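Long-range contacts in tubulin-specific chaperone A (Saccharomyces cerevisiae, PDB 1QSD), which binds beta-tubulin as a post-chaperonin cofactor and takes part in an early step of the tubulin folding pathway: residues A[5-10]-A[75-80]; A[11-15]-A[91-96]; A[16-20]-A[65-69]. All coordinates share one frame; numbering follows the deposited sequence.

From the N terminus, helix 5-39 supplies one segment to every contact, using residues 5-10, 11-15 and 16-20 in turn. Interaction 1 closes a loop by bringing 75-80 of helix 45-81 back to 5-10; interaction 2 reaches further, to 91-96 of helix 90-104. Their segments alternate along the chain, so these two loops cross, and they touch at several points, among them Leu76 CD2 and Leu13 CD2, 3.7 Å apart. Interaction 3, 16-20 with 65-69, is nested inside both loops and lies nearest the centre of the chain. Together the contacts tie the three helices to one another, and interactions 1 and 3 also touch the second subunit.

Interaction 1 of 3, residues A[5-10]-A[75-80]; sequences QLDIKV and DLEQFL
Lys9 crosses the Phe79 ring obliquely; its CD makes an off-centre CH-pi contact, 4.2 Å from the ring centroid and 28° off the normal. While CD and CE stay against the ring, a bend at the last torsion (chi4 -60°) carries NZ to Asp75. There Lys9 NZ donates to Asp75 OD1 at 2.8 Å in a salt bridge, on the syn side and slightly out of the carboxylate plane. A water accepts from NZ and reaches Asp75 OD2 weakly. Lys9 NZ also bridges Asp47 of the second subunit, and Asp75 OD1 bridges Lys50 of that subunit. The two segments belong to antiparallel helices, 5-39 and 45-81, whose local axes run 154° apart; Leu6 and Leu76 reach between them, Leu6 also packing on the loop residues Tyr83, Glu87 and Val89, and Leu76 on Ile96 of helix 90-104. Leu6 crosses the Phe79 side chain at about a right angle, its CD1 3.6 Å from Phe79 CE2 and 4.1 Å from Leu80 CD2. Gln5 NE2 approaches Phe79 CE1 obliquely at 3.6 Å, the amide tilted well away from the ring plane. Leu76 CD1 packs on Lys9 CB at 3.9 Å, and Val10 on Ala92.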
ATOM      1  N   GLN A   5       8.730  24.818  10.524  1.00 17.57           N
ATOM      2  CA  GLN A   5       8.199  24.559   9.200  1.00 18.63           C
ATOM      3  C   GLN A   5       9.196  23.762   8.337  1.00 19.17           C
ATOM      4  O   GLN A   5       8.799  22.871   7.591  1.00 20.96           O
ATOM      5  CB  GLN A   5       7.798  25.867   8.527  1.00 19.06           C
ATOM      6  CG  GLN A   5       6.931  25.647   7.307  1.00 21.40           C
ATOM      7  CD  GLN A   5       6.374  26.919   6.713  1.00 22.47           C
ATOM      8  OE1 GLN A   5       5.418  26.885   5.934  1.00 22.10           O
ATOM      9  NE2 GLN A   5       6.982  28.049   7.050  1.00 25.40           N
ATOM     10  N   LEU A   6      10.487  24.057   8.479  1.00 19.00           N
ATOM     11  CA  LEU A   6      11.520  23.333   7.761  1.00 19.73           C
ATOM     12  C   LEU A   6      11.422  21.834   8.095  1.00 22.14           C
ATOM     13  O   LEU A   6      11.295  20.991   7.191  1.00 18.53           O
ATOM     14  CB  LEU A   6      12.917  23.856   8.137  1.00 18.04           C
ATOM     15  CG  LEU A   6      14.079  23.092   7.462  1.00 18.55           C
ATOM     16  CD1 LEU A   6      13.931  23.161   5.931  1.00 15.78           C
ATOM     17  CD2 LEU A   6      15.438  23.658   7.914  1.00 17.65           C
ATOM     18  N   ASP A   7      11.468  21.514   9.390  1.00 22.94           N
ATOM     19  CA  ASP A   7      11.396  20.125   9.845  1.00 24.48           C
ATOM     20  C   ASP A   7      10.140  19.405   9.338  1.00 24.18           C
ATOM     21  O   ASP A   7      10.189  18.210   9.013  1.00 23.50           O
ATOM     22  CB  ASP A   7      11.444  20.040  11.376  1.00 26.55           C
ATOM     23  CG  ASP A   7      12.702  20.665  11.969  1.00 32.80           C
ATOM     24  OD1 ASP A   7      12.665  21.062  13.165  1.00 36.46           O
ATOM     25  OD2 ASP A   7      13.728  20.758  11.253  1.00 32.36           O
ATOM     26  N   ILE A   8       9.018  20.120   9.294  1.00 19.35           N
ATOM     27  CA  ILE A   8       7.779  19.513   8.839  1.00 19.91           C
ATOM     28  C   ILE A   8       7.894  19.140   7.365  1.00 18.65           C
ATOM     29  O   ILE A   8       7.539  18.020   6.990  1.00 18.14           O
ATOM     30  CB  ILE A   8       6.523  20.426   9.115  1.00 20.22           C
ATOM     31  CG1 ILE A   8       6.225  20.475  10.625  1.00 20.42           C
ATOM     32  CG2 ILE A   8       5.280  19.857   8.416  1.00 19.62           C
ATOM     33  CD1 ILE A   8       5.316  21.637  11.036  1.00 23.96           C
ATOM     34  N   LYS A   9       8.394  20.065   6.541  1.00 18.41           N
ATOM     35  CA  LYS A   9       8.563  19.805   5.107  1.00 16.95           C
ATOM     36  C   LYS A   9       9.566  18.666   4.866  1.00 15.88           C
ATOM     37  O   LYS A   9       9.278  17.759   4.104  1.00 16.99           O
ATOM     38  CB  LYS A   9       8.975  21.078   4.362  1.00 16.26           C
ATOM     39  CG  LYS A   9       7.879  22.142   4.373  1.00 12.19           C
ATOM     40  CD  LYS A   9       8.223  23.337   3.542  1.00 11.98           C
ATOM     41  CE  LYS A   9       7.136  24.400   3.681  1.00 11.32           C
ATOM     42  NZ  LYS A   9       5.780  23.933   3.253  1.00  8.00           N
ATOM     43  N   VAL A  10      10.689  18.655   5.577  1.00 15.01           N
ATOM     44  CA  VAL A  10      11.667  17.586   5.413  1.00 14.80           C
ATOM     45  C   VAL A  10      11.040  16.240   5.737  1.00 18.51           C
ATOM     46  O   VAL A  10      11.101  15.323   4.929  1.00 19.41           O
ATOM     47  CB  VAL A  10      12.888  17.774   6.309  1.00 11.84           C
ATOM     48  CG1 VAL A  10      13.810  16.585   6.187  1.00 13.02           C
ATOM     49  CG2 VAL A  10      13.634  19.047   5.931  1.00 13.48           C
ATOM     50  N   ASP A  75       8.125  21.614  -3.192  1.00 17.03           N
ATOM     51  CA  ASP A  75       7.719  22.475  -2.104  1.00 17.89           C
ATOM     52  C   ASP A  75       8.926  22.735  -1.212  1.00 15.12           C
ATOM     53  O   ASP A  75       9.181  23.879  -0.837  1.00 16.42           O
ATOM     54  CB  ASP A  75       6.606  21.814  -1.295  1.00 18.97           C
ATOM     55  CG  ASP A  75       6.037  22.737  -0.222  1.00 18.28           C
ATOM     56  OD1 ASP A  75       5.925  22.290   0.939  1.00 18.20           O
ATOM     57  OD2 ASP A  75       5.719  23.912  -0.539  1.00 14.84           O
ATOM     58  N   LEU A  76       9.680  21.683  -0.917  1.00 11.68           N
ATOM     59  CA  LEU A  76      10.862  21.810  -0.080  1.00 14.73           C
ATOM     60  C   LEU A  76      11.946  22.641  -0.782  1.00 17.10           C
ATOM     61  O   LEU A  76      12.570  23.503  -0.163  1.00 19.49           O
ATOM     62  CB  LEU A  76      11.369  20.417   0.337  1.00 11.52           C
ATOM     63  CG  LEU A  76      12.567  20.273   1.289  1.00 12.43           C
ATOM     64  CD1 LEU A  76      12.429  21.208   2.480  1.00 14.02           C
ATOM     65  CD2 LEU A  76      12.720  18.818   1.743  1.00  8.00           C
ATOM     66  N   GLU A  77      12.159  22.390  -2.071  1.00 20.27           N
ATOM     67  CA  GLU A  77      13.141  23.127  -2.857  1.00 21.89           C
ATOM     68  C   GLU A  77      12.775  24.612  -2.877  1.00 22.95           C
ATOM     69  O   GLU A  77      13.631  25.466  -2.690  1.00 22.64           O
ATOM     70  CB  GLU A  77      13.187  22.600  -4.294  1.00 24.81           C
ATOM     71  CG  GLU A  77      13.682  21.153  -4.442  1.00 32.11           C
ATOM     72  CD  GLU A  77      13.786  20.684  -5.908  1.00 34.71           C
ATOM     73  OE1 GLU A  77      12.738  20.586  -6.594  1.00 37.55           O
ATOM     74  OE2 GLU A  77      14.915  20.402  -6.371  1.00 34.58           O
ATOM     75  N   GLN A  78      11.512  24.927  -3.119  1.00 21.61           N
ATOM     76  CA  GLN A  78      11.088  26.326  -3.139  1.00 24.56           C
ATOM     77  C   GLN A  78      11.256  27.014  -1.770  1.00 22.93           C
ATOM     78  O   GLN A  78      11.706  28.160  -1.679  1.00 22.93           O
ATOM     79  CB  GLN A  78       9.639  26.433  -3.623  1.00 27.08           C
ATOM     80  CG  GLN A  78       9.235  27.842  -4.064  1.00 40.35           C
ATOM     81  CD  GLN A  78       9.894  28.342  -5.396  1.00 47.66           C
ATOM     82  OE1 GLN A  78       9.429  29.333  -5.987  1.00 51.28           O
ATOM     83  NE2 GLN A  78      10.942  27.659  -5.867  1.00 49.30           N
ATOM     84  N   PHE A  79      10.938  26.292  -0.700  1.00 21.30           N
ATOM     85  CA  PHE A  79      11.065  26.831   0.649  1.00 17.91           C
ATOM     86  C   PHE A  79      12.533  27.206   0.919  1.00 17.36           C
ATOM     87  O   PHE A  79      12.818  28.282   1.417  1.00 16.82           O
ATOM     88  CB  PHE A  79      10.561  25.782   1.648  1.00 16.09           C
ATOM     89  CG  PHE A  79      10.717  26.177   3.097  1.00 14.18           C
ATOM     90  CD1 PHE A  79       9.766  26.981   3.724  1.00 12.09           C
ATOM     91  CD2 PHE A  79      11.803  25.722   3.845  1.00 15.73           C
ATOM     92  CE1 PHE A  79       9.896  27.320   5.085  1.00 12.22           C
ATOM     93  CE2 PHE A  79      11.939  26.064   5.216  1.00 16.50           C
ATOM     94  CZ  PHE A  79      10.986  26.856   5.824  1.00  8.39           C
ATOM     95  N   LEU A  80      13.458  26.342   0.512  1.00 18.47           N
ATOM     96  CA  LEU A  80      14.871  26.566   0.725  1.00 19.38           C
ATOM     97  C   LEU A  80      15.456  27.763  -0.019  1.00 21.55           C
ATOM     98  O   LEU A  80      16.391  28.380   0.473  1.00 25.49           O
ATOM     99  CB  LEU A  80      15.666  25.302   0.402  1.00 19.53           C
ATOM    100  CG  LEU A  80      15.546  24.137   1.383  1.00 21.86           C
ATOM    101  CD1 LEU A  80      16.231  22.893   0.794  1.00 19.69           C
ATOM    102  CD2 LEU A  80      16.171  24.530   2.735  1.00 19.56           C
TER
HETATM  103  O   HOH W   1       4.897  26.071   1.961  1.00 32.72           O

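Interaction 2 of 3, residues A[11-15]-A[91-96]; sequences KALKR and DARSAI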
ATOM      1  N   LYS A  11      10.412  16.130   6.906  1.00 20.74           N
ATOM      2  CA  LYS A  11       9.777  14.878   7.322  1.00 22.12           C
ATOM      3  C   LYS A  11       8.683  14.417   6.370  1.00 21.20           C
ATOM      4  O   LYS A  11       8.578  13.221   6.062  1.00 19.71           O
ATOM      5  CB  LYS A  11       9.237  14.991   8.749  1.00 25.94           C
ATOM      6  CG  LYS A  11      10.333  14.919   9.790  1.00 31.95           C
ATOM      7  CD  LYS A  11       9.830  15.221  11.189  1.00 38.53           C
ATOM      8  CE  LYS A  11      10.981  15.139  12.194  1.00 42.07           C
ATOM      9  NZ  LYS A  11      10.576  15.552  13.575  1.00 49.23           N
ATOM     10  N   ALA A  12       7.883  15.366   5.898  1.00 17.66           N
ATOM     11  CA  ALA A  12       6.815  15.049   4.970  1.00 18.62           C
ATOM     12  C   ALA A  12       7.418  14.289   3.782  1.00 19.67           C
ATOM     13  O   ALA A  12       6.930  13.210   3.427  1.00 19.69           O
ATOM     14  CB  ALA A  12       6.123  16.326   4.499  1.00 10.92           C
ATOM     15  N   LEU A  13       8.526  14.808   3.243  1.00 18.42           N
ATOM     16  CA  LEU A  13       9.194  14.211   2.097  1.00 18.42           C
ATOM     17  C   LEU A  13       9.864  12.879   2.408  1.00 22.29           C
ATOM     18  O   LEU A  13       9.728  11.917   1.637  1.00 20.59           O
ATOM     19  CB  LEU A  13      10.219  15.167   1.498  1.00 15.62           C
ATOM     20  CG  LEU A  13      11.003  14.635   0.268  1.00 17.77           C
ATOM     21  CD1 LEU A  13      10.057  14.234  -0.913  1.00 16.59           C
ATOM     22  CD2 LEU A  13      12.008  15.694  -0.205  1.00 16.97           C
ATOM     23  N   LYS A  14      10.608  12.826   3.514  1.00 25.13           N
ATOM     24  CA  LYS A  14      11.290  11.591   3.917  1.00 28.95           C
ATOM     25  C   LYS A  14      10.292  10.447   4.148  1.00 28.11           C
ATOM     26  O   LYS A  14      10.578   9.296   3.851  1.00 29.29           O
ATOM     27  CB  LYS A  14      12.159  11.811   5.173  1.00 29.79           C
ATOM     28  CG  LYS A  14      13.293  12.811   4.963  1.00 37.90           C
ATOM     29  CD  LYS A  14      14.460  12.646   5.965  1.00 43.63           C
ATOM     30  CE  LYS A  14      15.706  13.427   5.470  1.00 49.59           C
ATOM     31  NZ  LYS A  14      17.000  13.212   6.211  1.00 50.48           N
ATOM     32  N   ARG A  15       9.112  10.760   4.647  1.00 28.22           N
ATOM     33  CA  ARG A  15       8.146   9.710   4.880  1.00 29.09           C
ATOM     34  C   ARG A  15       7.520   9.226   3.590  1.00 26.27           C
ATOM     35  O   ARG A  15       7.220   8.036   3.428  1.00 24.66           O
ATOM     36  CB  ARG A  15       7.150  10.138   5.946  1.00 34.66           C
ATOM     37  CG  ARG A  15       7.896  10.445   7.280  1.00 45.76           C
ATOM     38  CD  ARG A  15       9.056   9.441   7.531  1.00 52.22           C
ATOM     39  NE  ARG A  15       9.933   9.723   8.676  1.00 56.39           N
ATOM     40  CZ  ARG A  15      10.584  10.869   8.898  1.00 58.62           C
ATOM     41  NH1 ARG A  15      10.460  11.900   8.069  1.00 59.19           N
ATOM     42  NH2 ARG A  15      11.437  10.957   9.919  1.00 58.72           N
ATOM     43  N   ASP A  91      20.098  18.041   6.113  1.00 23.62           N
ATOM     44  CA  ASP A  91      19.095  16.984   6.041  1.00 25.55           C
ATOM     45  C   ASP A  91      18.090  17.230   4.939  1.00 22.58           C
ATOM     46  O   ASP A  91      17.645  16.287   4.290  1.00 24.28           O
ATOM     47  CB  ASP A  91      18.358  16.819   7.358  1.00 29.11           C
ATOM     48  CG  ASP A  91      19.086  15.924   8.305  1.00 34.65           C
ATOM     49  OD1 ASP A  91      18.925  16.110   9.527  1.00 39.24           O
ATOM     50  OD2 ASP A  91      19.824  15.031   7.822  1.00 40.48           O
ATOM     51  N   ALA A  92      17.734  18.498   4.741  1.00 22.12           N
ATOM     52  CA  ALA A  92      16.767  18.889   3.707  1.00 21.07           C
ATOM     53  C   ALA A  92      17.338  18.609   2.314  1.00 20.62           C
ATOM     54  O   ALA A  92      16.681  18.001   1.478  1.00 18.27           O
ATOM     55  CB  ALA A  92      16.405  20.371   3.850  1.00 20.49           C
ATOM     56  N   ARG A  93      18.569  19.064   2.077  1.00 22.57           N
ATOM     57  CA  ARG A  93      19.263  18.829   0.803  1.00 22.73           C
ATOM     58  C   ARG A  93      19.393  17.326   0.528  1.00 19.16           C
ATOM     59  O   ARG A  93      19.191  16.879  -0.590  1.00 18.04           O
ATOM     60  CB  ARG A  93      20.667  19.447   0.844  1.00 25.12           C
ATOM     61  CG  ARG A  93      20.752  20.882   0.318  1.00 28.79           C
ATOM     62  CD  ARG A  93      22.221  21.317   0.102  1.00 29.77           C
ATOM     63  NE  ARG A  93      22.744  22.042   1.259  1.00 31.16           N
ATOM     64  CZ  ARG A  93      23.584  21.537   2.160  1.00 30.93           C
ATOM     65  NH1 ARG A  93      24.032  20.283   2.051  1.00 32.42           N
ATOM     66  NH2 ARG A  93      23.928  22.282   3.208  1.00 29.51           N
ATOM     67  N   SER A  94      19.691  16.565   1.575  1.00 17.66           N
ATOM     68  CA  SER A  94      19.845  15.129   1.489  1.00 20.52           C
ATOM     69  C   SER A  94      18.503  14.495   1.135  1.00 22.36           C
ATOM     70  O   SER A  94      18.444  13.569   0.319  1.00 26.65           O
ATOM     71  CB  SER A  94      20.344  14.593   2.831  1.00 22.35           C
ATOM     72  OG  SER A  94      20.831  13.275   2.714  1.00 30.05           O
ATOM     73  N   ALA A  95      17.423  14.998   1.726  1.00 20.61           N
ATOM     74  CA  ALA A  95      16.103  14.466   1.447  1.00 17.42           C
ATOM     75  C   ALA A  95      15.774  14.710  -0.016  1.00 17.43           C
ATOM     76  O   ALA A  95      15.255  13.816  -0.686  1.00 17.57           O
ATOM     77  CB  ALA A  95      15.067  15.141   2.335  1.00 20.22           C
ATOM     78  N   ILE A  96      16.087  15.918  -0.503  1.00 17.57           N
ATOM     79  CA  ILE A  96      15.820  16.332  -1.910  1.00 17.96           C
ATOM     80  C   ILE A  96      16.543  15.467  -2.945  1.00 18.03           C
ATOM     81  O   ILE A  96      15.977  15.108  -3.978  1.00 19.65           O
ATOM     82  CB  ILE A  96      16.204  17.817  -2.155  1.00 15.24           C
ATOM     83  CG1 ILE A  96      15.264  18.726  -1.359  1.00 15.14           C
ATOM     84  CG2 ILE A  96      16.138  18.149  -3.666  1.00 15.34           C
ATOM     85  CD1 ILE A  96      15.595  20.200  -1.423  1.00 13.32           C
TER
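In the three-helix bundle of this chain, helix 90-104 lies alongside the first helix, and the meeting of 11-15 with 91-96 joins the two. Lys14 and Ala95 face one another most closely in the backbone, CA to CA 6.1 Å, and their side chains carry much of the contact. Lys14 runs extended beyond CG, and its aliphatic part passes over the alanine methyl, CE lying 3.6 Å from Ala95 CB. With CG placed anti to the carbonyl carbon (chi1 -63°), the chain leads across to the neighbouring helix and on to Asp91. Lys14 CE and NZ both come to 3.7 Å from Asp91 O, close enough to touch the backbone oxygen without a hydrogen bond to it. At its end NZ approaches Asp91 OD2 at 3.7 Å, a long ion pair in which the two side chains cross at about a right angle. No hydrogen bond spans the segments, so the polar end of this contact probably contributes through loose electrostatic attraction at an exposed margin.

The local axes come within 9.7 Å and are inclined at 33° to each other, so these helices run roughly parallel, as expected for the first and third helices of an up-down-up arrangement. Ala95 suits the approach: its methyl adds little bulk where the backbones draw near. Deeper in, Leu13 CD2 rests against the backbone of the third helix, 3.8 Å from Ala95 O and 4.1 Å from Ile96 N, and meets Ala95 CB at 4.0 Å. The same leucine touches Leu76 of helix 45-81, and Ile96 packs there on Glu77 and Leu80, so the middle helix adjoins the inner side of the contact.

Interaction 3 of 3, residues A[16-20]-A[65-69]; sequences LTKEE and LYEKI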
ATOM      1  N   LEU A  16       7.447  10.110   2.613  1.00 24.27           N
ATOM      2  CA  LEU A  16       6.906   9.705   1.323  1.00 26.01           C
ATOM      3  C   LEU A  16       7.897   8.766   0.619  1.00 25.41           C
ATOM      4  O   LEU A  16       7.507   7.744   0.059  1.00 24.52           O
ATOM      5  CB  LEU A  16       6.602  10.919   0.433  1.00 24.45           C
ATOM      6  CG  LEU A  16       5.173  11.443   0.453  1.00 24.75           C
ATOM      7  CD1 LEU A  16       4.965  12.420  -0.692  1.00 24.67           C
ATOM      8  CD2 LEU A  16       4.232  10.273   0.288  1.00 27.94           C
ATOM      9  N   THR A  17       9.182   9.094   0.671  1.00 25.52           N
ATOM     10  CA  THR A  17      10.167   8.244   0.018  1.00 26.53           C
ATOM     11  C   THR A  17      10.307   6.904   0.729  1.00 27.50           C
ATOM     12  O   THR A  17      10.606   5.904   0.091  1.00 30.40           O
ATOM     13  CB  THR A  17      11.551   8.937  -0.179  1.00 27.13           C
ATOM     14  OG1 THR A  17      12.215   9.084   1.083  1.00 31.30           O
ATOM     15  CG2 THR A  17      11.373  10.301  -0.869  1.00 22.70           C
ATOM     16  N   LYS A  18      10.072   6.864   2.035  1.00 29.24           N
ATOM     17  CA  LYS A  18      10.130   5.601   2.764  1.00 30.97           C
ATOM     18  C   LYS A  18       8.874   4.752   2.432  1.00 32.29           C
ATOM     19  O   LYS A  18       8.941   3.519   2.387  1.00 31.49           O
ATOM     20  CB  LYS A  18      10.225   5.849   4.264  1.00 37.17           C
ATOM     21  CG  LYS A  18      10.657   4.629   5.054  1.00 44.16           C
ATOM     22  CD  LYS A  18      10.490   4.820   6.565  1.00 49.62           C
ATOM     23  CE  LYS A  18      10.876   3.549   7.312  1.00 51.34           C
ATOM     24  NZ  LYS A  18      10.447   3.581   8.729  1.00 53.98           N
ATOM     25  N   GLU A  19       7.732   5.406   2.209  1.00 32.72           N
ATOM     26  CA  GLU A  19       6.491   4.706   1.839  1.00 33.39           C
ATOM     27  C   GLU A  19       6.654   4.020   0.463  1.00 34.66           C
ATOM     28  O   GLU A  19       6.275   2.858   0.283  1.00 34.62           O
ATOM     29  CB  GLU A  19       5.319   5.691   1.809  1.00 34.40           C
ATOM     30  CG  GLU A  19       4.060   5.153   1.149  1.00 40.63           C
ATOM     31  CD  GLU A  19       2.840   6.070   1.298  1.00 43.01           C
ATOM     32  OE1 GLU A  19       1.780   5.740   0.713  1.00 44.50           O
ATOM     33  OE2 GLU A  19       2.927   7.101   2.005  1.00 45.52           O
ATOM     34  N   GLU A  20       7.243   4.733  -0.495  1.00 33.82           N
ATOM     35  CA  GLU A  20       7.495   4.211  -1.839  1.00 33.24           C
ATOM     36  C   GLU A  20       8.306   2.922  -1.755  1.00 32.94           C
ATOM     37  O   GLU A  20       8.071   1.982  -2.514  1.00 32.45           O
ATOM     38  CB  GLU A  20       8.275   5.247  -2.656  1.00 33.83           C
ATOM     39  CG  GLU A  20       8.470   4.911  -4.121  1.00 34.29           C
ATOM     40  CD  GLU A  20       9.781   4.185  -4.418  1.00 36.95           C
ATOM     41  OE1 GLU A  20      10.623   3.997  -3.514  1.00 33.68           O
ATOM     42  OE2 GLU A  20       9.978   3.809  -5.589  1.00 40.40           O
ATOM     43  N   LEU A  65       1.847   8.160  -6.344  1.00 29.51           N
ATOM     44  CA  LEU A  65       2.826   8.259  -5.269  1.00 27.40           C
ATOM     45  C   LEU A  65       4.060   9.033  -5.737  1.00 28.43           C
ATOM     46  O   LEU A  65       4.634   9.814  -4.962  1.00 26.82           O
ATOM     47  CB  LEU A  65       3.218   6.866  -4.786  1.00 26.66           C
ATOM     48  CG  LEU A  65       4.155   6.782  -3.593  1.00 24.22           C
ATOM     49  CD1 LEU A  65       3.633   7.635  -2.435  1.00 29.73           C
ATOM     50  CD2 LEU A  65       4.279   5.359  -3.189  1.00 25.08           C
ATOM     51  N   TYR A  66       4.455   8.837  -7.003  1.00 27.14           N
ATOM     52  CA  TYR A  66       5.600   9.564  -7.556  1.00 26.17           C
ATOM     53  C   TYR A  66       5.246  11.014  -7.777  1.00 24.79           C
ATOM     54  O   TYR A  66       6.097  11.876  -7.588  1.00 22.90           O
ATOM     55  CB  TYR A  66       6.084   8.960  -8.858  1.00 27.29           C
ATOM     56  CG  TYR A  66       6.717   7.614  -8.669  1.00 30.99           C
ATOM     57  CD1 TYR A  66       7.829   7.445  -7.831  1.00 31.73           C
ATOM     58  CD2 TYR A  66       6.209   6.497  -9.322  1.00 32.37           C
ATOM     59  CE1 TYR A  66       8.417   6.189  -7.652  1.00 30.53           C
ATOM     60  CE2 TYR A  66       6.791   5.238  -9.151  1.00 34.00           C
ATOM     61  CZ  TYR A  66       7.889   5.089  -8.321  1.00 33.23           C
ATOM     62  OH  TYR A  66       8.445   3.829  -8.222  1.00 36.01           O
ATOM     63  N   GLU A  67       3.993  11.275  -8.161  1.00 22.88           N
ATOM     64  CA  GLU A  67       3.507  12.632  -8.366  1.00 25.11           C
ATOM     65  C   GLU A  67       3.664  13.421  -7.051  1.00 22.27           C
ATOM     66  O   GLU A  67       4.199  14.519  -7.048  1.00 19.92           O
ATOM     67  CB  GLU A  67       2.031  12.611  -8.807  1.00 31.80           C
ATOM     68  CG  GLU A  67       1.811  12.160 -10.262  1.00 42.76           C
ATOM     69  CD  GLU A  67       0.348  11.798 -10.589  1.00 50.13           C
ATOM     70  OE1 GLU A  67       0.097  10.698 -11.160  1.00 51.28           O
ATOM     71  OE2 GLU A  67      -0.552  12.614 -10.277  1.00 55.37           O
ATOM     72  N   LYS A  68       3.258  12.818  -5.934  1.00 19.96           N
ATOM     73  CA  LYS A  68       3.351  13.461  -4.622  1.00 19.91           C
ATOM     74  C   LYS A  68       4.759  13.630  -4.122  1.00 16.45           C
ATOM     75  O   LYS A  68       5.049  14.580  -3.413  1.00 18.47           O
ATOM     76  CB  LYS A  68       2.474  12.758  -3.591  1.00 24.04           C
ATOM     77  CG  LYS A  68       1.013  13.032  -3.842  1.00 28.32           C
ATOM     78  CD  LYS A  68       0.144  12.473  -2.782  1.00 36.65           C
ATOM     79  CE  LYS A  68      -1.312  12.681  -3.141  1.00 42.16           C
ATOM     80  NZ  LYS A  68      -2.194  12.001  -2.142  1.00 47.30           N
ATOM     81  N   ILE A  69       5.640  12.717  -4.477  1.00 14.03           N
ATOM     82  CA  ILE A  69       7.035  12.860  -4.095  1.00 14.96           C
ATOM     83  C   ILE A  69       7.611  14.091  -4.830  1.00 16.23           C
ATOM     84  O   ILE A  69       8.313  14.915  -4.230  1.00 15.03           O
ATOM     85  CB  ILE A  69       7.839  11.575  -4.414  1.00 17.07           C
ATOM     86  CG1 ILE A  69       7.459  10.487  -3.410  1.00 19.65           C
ATOM     87  CG2 ILE A  69       9.340  11.825  -4.345  1.00 16.24           C
ATOM     88  CD1 ILE A  69       8.246   9.204  -3.565  1.00 22.89           C
TER
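The local axes of 16-20 and 65-69 pass 10.1 Å apart with their N-to-C directions 157° apart, a nearly antiparallel pairing in which Leu16 faces Ile69 and Glu20 faces Leu65. Leu16 and Leu65 lie side by side, pointing opposite ways, with Leu16 CD2 3.8 Å from Leu65 CD1. The other branch of Leu16 presses on the opposing helix itself, with CD1 3.5 Å from Lys68 O and also against Lys68 CB. Ile69 CG1 lies 4.0 Å from Leu16 CB, while Ile69 CD1 touches Glu20 CB at 4.1 Å.

These residues form the interface of the first and middle helices of the three-helix bundle, and helix 90-104 adjoins it: Thr17 and Ile69 both pack on Ala99, and Thr17 and Glu20 on Leu102. The polar contact across the segments is a hydrogen bond from Tyr66 OH to Glu20 OE2, 3.0 Å long, which uses the anti lone pair of that oxygen. Gln24 NE2 bonds weakly to the same hydroxyl. Tyr66 starts out pointing away from the first helix, but its ring brings the hydroxyl back to the glutamate. Glu20 bends at its second torsion (chi2 -93°), setting OE2 at the ring edge near its plane, with carboxylate and ring planes 54° apart. With an alanine in place of Glu20, the carboxylate acceptor and the contact of CG on Tyr66 CE1 would be gone, which is likely to leave the ring less firmly placed. Leu65 CD2 packs against the Glu20 backbone, 3.7 Å from Glu20 CA. The antiparallel pair also packs on the second subunit, consistent with the four-helix bundle described for this protein: Lys68 NZ forms a salt bridge with Asp57 and a hydrogen bond with Glu53 O of that subunit.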